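PDB 4XDN: MAU2 chromatid cohesion factor homolog from Saccharomyces cerevisiae, which forms a complex with Scc2 that is required for cohesin to associate with chromosomes in sister chromatid cohesion. Local coordinates for residues 210-215 / 297-302; 254-259 / 275-280. All coordinates share one frame; numbering follows the deposited sequence.

Contact 1 of 2, residues 210-215 / 297-302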
ATOM      1  N   LYS A 210      19.315   1.855 -19.186  1.00 43.31           N
ATOM      2  CA  LYS A 210      19.773   3.060 -18.493  1.00 41.66           C
ATOM      3  C   LYS A 210      19.086   4.322 -19.018  1.00 41.26           C
ATOM      4  O   LYS A 210      19.689   5.395 -19.074  1.00 43.13           O
ATOM      5  CB  LYS A 210      21.294   3.190 -18.604  1.00 44.91           C
ATOM      6  CG  LYS A 210      22.029   2.142 -17.791  1.00 48.09           C
ATOM      7  CD  LYS A 210      23.523   2.154 -18.041  1.00 52.90           C
ATOM      8  CE  LYS A 210      24.184   0.924 -17.439  1.00 56.20           C
ATOM      9  NZ  LYS A 210      23.710   0.650 -16.050  1.00 55.90           N
ATOM     10  N   SER A 211      17.816   4.180 -19.390  1.00 38.31           N
ATOM     11  CA  SER A 211      16.989   5.311 -19.792  1.00 36.42           C
ATOM     12  C   SER A 211      16.006   5.650 -18.679  1.00 32.67           C
ATOM     13  O   SER A 211      15.635   4.788 -17.881  1.00 30.19           O
ATOM     14  CB  SER A 211      16.234   5.001 -21.088  1.00 35.77           C
ATOM     15  OG  SER A 211      15.249   4.004 -20.881  1.00 34.23           O
ATOM     16  N   GLN A 212      15.590   6.912 -18.631  1.00 31.83           N
ATOM     17  CA  GLN A 212      14.611   7.366 -17.651  1.00 32.11           C
ATOM     18  C   GLN A 212      13.320   6.567 -17.773  1.00 29.61           C
ATOM     19  O   GLN A 212      12.678   6.236 -16.776  1.00 29.20           O
ATOM     20  CB  GLN A 212      14.327   8.858 -17.840  1.00 32.14           C
ATOM     21  CG  GLN A 212      13.254   9.415 -16.924  1.00 29.58           C
ATOM     22  CD  GLN A 212      13.049  10.902 -17.113  1.00 30.59           C
ATOM     23  OE1 GLN A 212      12.977  11.391 -18.242  1.00 30.71           O
ATOM     24  NE2 GLN A 212      12.963  11.635 -16.007  1.00 29.29           N
ATOM     25  N   TRP A 213      12.957   6.255 -19.010  1.00 28.70           N
ATOM     26  CA  TRP A 213      11.731   5.528 -19.300  1.00 29.96           C
ATOM     27  C   TRP A 213      11.763   4.115 -18.717  1.00 29.86           C
ATOM     28  O   TRP A 213      10.812   3.693 -18.059  1.00 29.03           O
ATOM     29  CB  TRP A 213      11.508   5.485 -20.814  1.00 33.67           C
ATOM     30  CG  TRP A 213      10.310   4.697 -21.252  1.00 34.24           C
ATOM     31  CD1 TRP A 213      10.293   3.680 -22.159  1.00 37.55           C
ATOM     32  CD2 TRP A 213       8.956   4.864 -20.812  1.00 32.99           C
ATOM     33  NE1 TRP A 213       9.016   3.203 -22.311  1.00 37.38           N
ATOM     34  CE2 TRP A 213       8.176   3.913 -21.496  1.00 34.12           C
ATOM     35  CE3 TRP A 213       8.327   5.725 -19.907  1.00 31.93           C
ATOM     36  CZ2 TRP A 213       6.801   3.793 -21.303  1.00 32.55           C
ATOM     37  CZ3 TRP A 213       6.963   5.604 -19.716  1.00 32.24           C
ATOM     38  CH2 TRP A 213       6.215   4.646 -20.411  1.00 33.82           C
ATOM     39  N   LYS A 214      12.853   3.387 -18.942  1.00 28.40           N
ATOM     40  CA  LYS A 214      12.957   2.023 -18.434  1.00 28.58           C
ATOM     41  C   LYS A 214      12.971   1.999 -16.910  1.00 29.07           C
ATOM     42  O   LYS A 214      12.275   1.200 -16.290  1.00 29.28           O
ATOM     43  CB  LYS A 214      14.211   1.328 -18.966  1.00 31.11           C
ATOM     44  CG  LYS A 214      14.409  -0.060 -18.372  1.00 32.54           C
ATOM     45  CD  LYS A 214      15.447  -0.884 -19.116  1.00 34.23           C
ATOM     46  CE  LYS A 214      15.505  -2.293 -18.547  1.00 36.21           C
ATOM     47  NZ  LYS A 214      16.505  -3.156 -19.228  1.00 40.27           N
ATOM     48  N   TRP A 215      13.772   2.876 -16.315  1.00 29.66           N
ATOM     49  CA  TRP A 215      13.874   2.951 -14.864  1.00 29.94           C
ATOM     50  C   TRP A 215      12.546   3.357 -14.236  1.00 30.88           C
ATOM     51  O   TRP A 215      12.221   2.923 -13.134  1.00 34.27           O
ATOM     52  CB  TRP A 215      14.976   3.932 -14.456  1.00 29.43           C
ATOM     53  CG  TRP A 215      16.342   3.307 -14.381  1.00 32.11           C
ATOM     54  CD1 TRP A 215      16.646   2.050 -13.939  1.00 34.20           C
ATOM     55  CD2 TRP A 215      17.587   3.907 -14.761  1.00 33.94           C
ATOM     56  NE1 TRP A 215      17.999   1.833 -14.018  1.00 36.95           N
ATOM     57  CE2 TRP A 215      18.600   2.955 -14.523  1.00 36.51           C
ATOM     58  CE3 TRP A 215      17.944   5.155 -15.282  1.00 35.65           C
ATOM     59  CZ2 TRP A 215      19.945   3.215 -14.781  1.00 38.55           C
ATOM     60  CZ3 TRP A 215      19.279   5.410 -15.541  1.00 37.02           C
ATOM     61  CH2 TRP A 215      20.263   4.444 -15.289  1.00 39.41           C
ATOM     62  N   CYS A 297       6.452  15.379 -12.788  1.00 41.13           N
ATOM     63  CA  CYS A 297       7.629  14.849 -13.473  1.00 39.36           C
ATOM     64  C   CYS A 297       7.312  14.554 -14.937  1.00 38.53           C
ATOM     65  O   CYS A 297       6.415  13.770 -15.233  1.00 39.85           O
ATOM     66  CB  CYS A 297       8.126  13.580 -12.777  1.00 37.78           C
ATOM     67  SG  CYS A 297       9.413  12.694 -13.680  1.00 46.24           S
ATOM     68  N   VAL A 298       8.053  15.181 -15.845  1.00 38.07           N
ATOM     69  CA  VAL A 298       7.841  14.982 -17.276  1.00 37.57           C
ATOM     70  C   VAL A 298       8.911  14.062 -17.860  1.00 35.72           C
ATOM     71  O   VAL A 298      10.094  14.400 -17.878  1.00 38.58           O
ATOM     72  CB  VAL A 298       7.845  16.321 -18.039  1.00 39.92           C
ATOM     73  CG1 VAL A 298       7.636  16.096 -19.534  1.00 42.40           C
ATOM     74  CG2 VAL A 298       6.764  17.235 -17.493  1.00 39.68           C
ATOM     75  N   ILE A 299       8.479  12.895 -18.329  1.00 30.79           N
ATOM     76  CA  ILE A 299       9.369  11.953 -18.995  1.00 30.83           C
ATOM     77  C   ILE A 299       9.299  12.150 -20.504  1.00 33.69           C
ATOM     78  O   ILE A 299       8.321  11.767 -21.143  1.00 35.52           O
ATOM     79  CB  ILE A 299       9.011  10.494 -18.656  1.00 30.15           C
ATOM     80  CG1 ILE A 299       9.161  10.251 -17.152  1.00 27.53           C
ATOM     81  CG2 ILE A 299       9.902   9.527 -19.441  1.00 31.26           C
ATOM     82  CD1 ILE A 299       8.645   8.908 -16.685  1.00 27.46           C
ATOM     83  N   LYS A 300      10.343  12.747 -21.067  1.00 34.01           N
ATOM     84  CA  LYS A 300      10.422  12.943 -22.508  1.00 36.91           C
ATOM     85  C   LYS A 300      10.950  11.678 -23.178  1.00 38.16           C
ATOM     86  O   LYS A 300      12.154  11.521 -23.384  1.00 40.75           O
ATOM     87  CB  LYS A 300      11.309  14.147 -22.837  1.00 38.91           C
ATOM     88  CG  LYS A 300      10.783  15.452 -22.260  1.00 44.31           C
ATOM     89  CD  LYS A 300      11.740  16.615 -22.488  1.00 49.27           C
ATOM     90  CE  LYS A 300      11.250  17.873 -21.782  1.00 53.08           C
ATOM     91  NZ  LYS A 300      12.131  19.049 -22.037  1.00 57.39           N
ATOM     92  N   ILE A 301      10.032  10.773 -23.500  1.00 37.36           N
ATOM     93  CA  ILE A 301      10.369   9.520 -24.167  1.00 36.87           C
ATOM     94  C   ILE A 301      10.974   9.800 -25.537  1.00 39.90           C
ATOM     95  O   ILE A 301      12.011   9.245 -25.903  1.00 42.39           O
ATOM     96  CB  ILE A 301       9.122   8.621 -24.317  1.00 37.83           C
ATOM     97  CG1 ILE A 301       8.665   8.130 -22.941  1.00 36.87           C
ATOM     98  CG2 ILE A 301       9.405   7.429 -25.232  1.00 40.72           C
ATOM     99  CD1 ILE A 301       7.314   7.440 -22.941  1.00 37.97           C
ATOM    100  N   MET A 302      10.308  10.668 -26.286  1.00 40.76           N
ATOM    101  CA  MET A 302      10.765  11.067 -27.608  1.00 44.96           C
ATOM    102  C   MET A 302      10.385  12.517 -27.835  1.00 46.24           C
ATOM    103  O   MET A 302       9.552  13.060 -27.109  1.00 47.99           O
ATOM    104  CB  MET A 302      10.139  10.191 -28.694  1.00 47.76           C
ATOM    105  CG  MET A 302      11.113   9.296 -29.424  1.00 50.82           C
ATOM    106  SD  MET A 302      10.372   8.555 -30.892  1.00 49.83           S
ATOM    107  CE  MET A 302      10.582   9.874 -32.085  1.00 38.23           C
TER
HETATM  108  O   HOH W   1      12.659  13.579 -19.556  1.00 37.98           O
HETATM  109  O   HOH W   2      12.395  14.397 -16.228  1.00 40.09           O
HETATM  110  O   HOH W   3      13.449  10.284 -20.868  1.00 40.32           O
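Gln212 and Trp213, in the first turn of helix 212-228, meet Ile299 and Ile301 of strand 297-302. From Gln212, CB points at the strand and CG crosses over the fork of Ile299, near both CG1 and CG2, with Gln212 CD 3.9 Å from Ile299 CG1. At the tip, Gln212 OE1 comes 3.7 Å from Ile299 CA, while NE2 donates to Val248 O. Three waters tie the amide to the strand's backbone: one lies 2.6 Å from Gln212 OE1 and 2.9 Å from Lys300 N and also reaches Val298 O, a second joins Gln212 NE2 to Val298 O, and a third joins OE1 to Lys300 O. With CG anti to the backbone N (chi1 177°), the indole of Trp213 is carried to where Ile301 lies over one face: Ile301 CD1 sits 3.6 Å from the centroid of the six-membered ring of Trp213, 9° off its normal, a CH-pi contact. Putting an alanine at Trp213 would probably rob Ile301 CD1 of the surface it rests on and Ser177 OG of its indole N-H partner. Upstream, Ser211 N-caps the helix, its OG accepting from Lys214 N. A helix start thus packs against a two-stranded antiparallel sheet (297-302 with 305-310) within a mostly helical fold.

Contact 2 of 2, residues 254-259 / 275-280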
ATOM      1  N   ALA A 254      13.385   9.925  -5.685  1.00 28.97           N
ATOM      2  CA  ALA A 254      12.770   9.894  -4.362  1.00 30.48           C
ATOM      3  C   ALA A 254      11.874   8.667  -4.247  1.00 30.41           C
ATOM      4  O   ALA A 254      11.772   8.051  -3.185  1.00 28.64           O
ATOM      5  CB  ALA A 254      11.975  11.163  -4.108  1.00 29.72           C
ATOM      6  N   TRP A 255      11.231   8.320  -5.357  1.00 29.41           N
ATOM      7  CA  TRP A 255      10.368   7.148  -5.424  1.00 27.70           C
ATOM      8  C   TRP A 255      11.206   5.883  -5.308  1.00 28.03           C
ATOM      9  O   TRP A 255      10.811   4.925  -4.648  1.00 28.61           O
ATOM     10  CB  TRP A 255       9.573   7.153  -6.733  1.00 27.83           C
ATOM     11  CG  TRP A 255       8.508   6.106  -6.830  1.00 27.24           C
ATOM     12  CD1 TRP A 255       7.995   5.355  -5.815  1.00 28.93           C
ATOM     13  CD2 TRP A 255       7.822   5.695  -8.020  1.00 28.47           C
ATOM     14  NE1 TRP A 255       7.031   4.502  -6.297  1.00 27.34           N
ATOM     15  CE2 TRP A 255       6.907   4.692  -7.649  1.00 26.70           C
ATOM     16  CE3 TRP A 255       7.893   6.081  -9.364  1.00 28.88           C
ATOM     17  CZ2 TRP A 255       6.068   4.067  -8.571  1.00 26.06           C
ATOM     18  CZ3 TRP A 255       7.060   5.459 -10.278  1.00 30.30           C
ATOM     19  CH2 TRP A 255       6.159   4.463  -9.878  1.00 28.49           C
ATOM     20  N   LYS A 256      12.366   5.888  -5.956  1.00 28.69           N
ATOM     21  CA  LYS A 256      13.302   4.775  -5.860  1.00 29.55           C
ATOM     22  C   LYS A 256      13.707   4.563  -4.404  1.00 29.83           C
ATOM     23  O   LYS A 256      13.657   3.444  -3.896  1.00 28.55           O
ATOM     24  CB  LYS A 256      14.538   5.034  -6.728  1.00 32.31           C
ATOM     25  CG  LYS A 256      15.632   3.981  -6.626  1.00 33.18           C
ATOM     26  CD  LYS A 256      16.971   4.621  -6.289  1.00 36.14           C
ATOM     27  CE  LYS A 256      18.091   3.594  -6.221  1.00 38.88           C
ATOM     28  NZ  LYS A 256      19.037   3.869  -5.099  1.00 42.50           N
ATOM     29  N   LEU A 257      14.101   5.646  -3.741  1.00 29.33           N
ATOM     30  CA  LEU A 257      14.535   5.577  -2.352  1.00 31.53           C
ATOM     31  C   LEU A 257      13.408   5.100  -1.442  1.00 29.74           C
ATOM     32  O   LEU A 257      13.636   4.308  -0.528  1.00 30.55           O
ATOM     33  CB  LEU A 257      15.045   6.941  -1.888  1.00 34.43           C
ATOM     34  CG  LEU A 257      16.319   7.438  -2.576  1.00 36.63           C
ATOM     35  CD1 LEU A 257      16.602   8.876  -2.184  1.00 40.73           C
ATOM     36  CD2 LEU A 257      17.505   6.549  -2.234  1.00 37.99           C
ATOM     37  N   ALA A 258      12.195   5.580  -1.695  1.00 27.95           N
ATOM     38  CA  ALA A 258      11.038   5.172  -0.907  1.00 28.36           C
ATOM     39  C   ALA A 258      10.801   3.676  -1.044  1.00 28.66           C
ATOM     40  O   ALA A 258      10.539   2.987  -0.059  1.00 27.82           O
ATOM     41  CB  ALA A 258       9.804   5.942  -1.336  1.00 25.35           C
ATOM     42  N   LEU A 259      10.898   3.174  -2.269  1.00 28.27           N
ATOM     43  CA  LEU A 259      10.654   1.765  -2.526  1.00 29.64           C
ATOM     44  C   LEU A 259      11.720   0.898  -1.868  1.00 29.34           C
ATOM     45  O   LEU A 259      11.428  -0.200  -1.401  1.00 29.99           O
ATOM     46  CB  LEU A 259      10.602   1.492  -4.030  1.00 31.08           C
ATOM     47  CG  LEU A 259       9.380   2.040  -4.768  1.00 32.92           C
ATOM     48  CD1 LEU A 259       9.479   1.721  -6.254  1.00 35.37           C
ATOM     49  CD2 LEU A 259       8.088   1.488  -4.193  1.00 32.38           C
ATOM     50  N   LEU A 275      18.336   5.090   5.286  1.00 40.63           N
ATOM     51  CA  LEU A 275      18.019   6.368   5.910  1.00 40.61           C
ATOM     52  C   LEU A 275      19.064   7.412   5.537  1.00 42.34           C
ATOM     53  O   LEU A 275      18.730   8.558   5.236  1.00 40.56           O
ATOM     54  CB  LEU A 275      17.940   6.225   7.434  1.00 40.14           C
ATOM     55  CG  LEU A 275      16.616   5.712   8.007  1.00 38.85           C
ATOM     56  CD1 LEU A 275      16.759   5.412   9.493  1.00 40.61           C
ATOM     57  CD2 LEU A 275      15.492   6.718   7.774  1.00 36.82           C
ATOM     58  N   ASN A 276      20.330   7.007   5.554  1.00 44.46           N
ATOM     59  CA  ASN A 276      21.424   7.912   5.232  1.00 46.92           C
ATOM     60  C   ASN A 276      21.381   8.363   3.774  1.00 44.98           C
ATOM     61  O   ASN A 276      21.773   9.484   3.454  1.00 45.26           O
ATOM     62  CB  ASN A 276      22.769   7.248   5.536  1.00 51.30           C
ATOM     63  CG  ASN A 276      22.957   6.965   7.016  1.00 55.98           C
ATOM     64  OD1 ASN A 276      22.358   7.624   7.868  1.00 57.30           O
ATOM     65  ND2 ASN A 276      23.796   5.984   7.328  1.00 58.24           N
ATOM     66  N   GLU A 277      20.902   7.491   2.893  1.00 44.84           N
ATOM     67  CA  GLU A 277      20.766   7.839   1.484  1.00 48.09           C
ATOM     68  C   GLU A 277      19.724   8.936   1.305  1.00 46.31           C
ATOM     69  O   GLU A 277      19.936   9.889   0.557  1.00 45.70           O
ATOM     70  CB  GLU A 277      20.388   6.611   0.655  1.00 53.33           C
ATOM     71  CG  GLU A 277      21.508   5.593   0.523  1.00 61.21           C
ATOM     72  CD  GLU A 277      21.157   4.450  -0.409  1.00 66.50           C
ATOM     73  OE1 GLU A 277      20.593   4.714  -1.492  1.00 67.04           O
ATOM     74  OE2 GLU A 277      21.448   3.286  -0.055  1.00 69.77           O
ATOM     75  N   PHE A 278      18.598   8.795   1.999  1.00 45.61           N
ATOM     76  CA  PHE A 278      17.551   9.810   1.972  1.00 44.86           C
ATOM     77  C   PHE A 278      18.075  11.129   2.524  1.00 43.63           C
ATOM     78  O   PHE A 278      17.771  12.200   1.997  1.00 42.58           O
ATOM     79  CB  PHE A 278      16.333   9.357   2.780  1.00 45.06           C
ATOM     80  CG  PHE A 278      15.161   8.943   1.937  1.00 43.05           C
ATOM     81  CD1 PHE A 278      14.560   9.845   1.075  1.00 42.78           C
ATOM     82  CD2 PHE A 278      14.644   7.662   2.026  1.00 42.46           C
ATOM     83  CE1 PHE A 278      13.476   9.473   0.304  1.00 44.05           C
ATOM     84  CE2 PHE A 278      13.560   7.282   1.263  1.00 42.20           C
ATOM     85  CZ  PHE A 278      12.973   8.190   0.397  1.00 44.08           C
ATOM     86  N   LYS A 279      18.862  11.038   3.594  1.00 44.56           N
ATOM     87  CA  LYS A 279      19.465  12.207   4.222  1.00 45.66           C
ATOM     88  C   LYS A 279      20.334  12.971   3.229  1.00 46.32           C
ATOM     89  O   LYS A 279      20.189  14.183   3.072  1.00 46.85           O
ATOM     90  CB  LYS A 279      20.290  11.780   5.441  1.00 48.49           C
ATOM     91  CG  LYS A 279      21.214  12.852   6.013  1.00 52.69           C
ATOM     92  CD  LYS A 279      22.114  12.265   7.090  1.00 56.61           C
ATOM     93  CE  LYS A 279      23.311  13.161   7.371  1.00 61.90           C
ATOM     94  NZ  LYS A 279      24.376  12.440   8.123  1.00 65.56           N
ATOM     95  N   ASN A 280      21.238  12.258   2.565  1.00 47.75           N
ATOM     96  CA  ASN A 280      22.109  12.871   1.570  1.00 51.15           C
ATOM     97  C   ASN A 280      21.298  13.424   0.403  1.00 48.12           C
ATOM     98  O   ASN A 280      21.588  14.506  -0.108  1.00 48.50           O
ATOM     99  CB  ASN A 280      23.139  11.861   1.060  1.00 55.77           C
ATOM    100  CG  ASN A 280      24.075  11.376   2.153  1.00 61.42           C
ATOM    101  OD1 ASN A 280      24.230  12.025   3.188  1.00 62.43           O
ATOM    102  ND2 ASN A 280      24.709  10.230   1.923  1.00 63.77           N
TER
HETATM  103  O   HOH W   4      20.730   2.785  -3.510  1.00 67.56           O
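Leu257 meets Phe278 where two helices run nearly antiparallel, the axes of 254-259 and 275-280 lying 10.2 Å apart at their closest with 162° between their directions. Phe278 and Leu257 carry most of the contact. The first torsion of Phe278, -106°, is well away from a staggered value, and the ring reaches across to lie under Leu257: CB of Leu257 stands over one face, 3.6 Å from the centroid and 23° off the normal. The fit is tight, with Leu257 CB only 3.3 Å from Phe278 CZ. That end of the ring also comes against the backbone of the partner helix, Phe278 CZ lying 3.4 Å from Ala258 N, while Ala258 CA sits at the ring's edge, in its plane. Helices 250-266 and 272-291, joined by a short connection, form an antiparallel helical hairpin, consistent with the TPR-like helical array known for the Scc4 family. On another side of helix 250-266, Trp255 and Leu259 pack on helix 212-228 and, together with Ala258, on apolar side chains of another protein chain, while Leu324 of helix 317-331 touches Phe278. Above the ring Leu257 divides its branches: CD1 reaches the Phe278 ring, and Leu257 CD2 packs beside the Glu277 side chain, 3.7 Å from Glu277 OE1. Lys256, bent along its chain, brings NZ to 4.0 Å from Glu277 OE1, too far for a direct salt bridge. A water lies in between, 2.6 Å from Lys256 NZ and 2.8 Å from Glu277 OE1, and the ammonium forms its direct salt bridge with Glu260.

How the contacts relate
Contact 1 and contact 2 do not touch; their centres are 20 Å apart and their nearest atoms about 6 Å. Helix 250-266 connects them. Its early residue Leu252 packs on Gln212, Cys297 and Ile299 of contact 1, whereas one to two turns later its residues face 275-280 in contact 2. Helix 272-291 then leads along the chain into strand 297-302, so the hairpin of contact 2 lies in sequence between the two halves of contact 1. Helix 212-228 begins in contact 1 and runs on to flank helix 250-266. The two contacts differ in their surroundings: a second protein chain borders contact 2, but none touches either segment of contact 1.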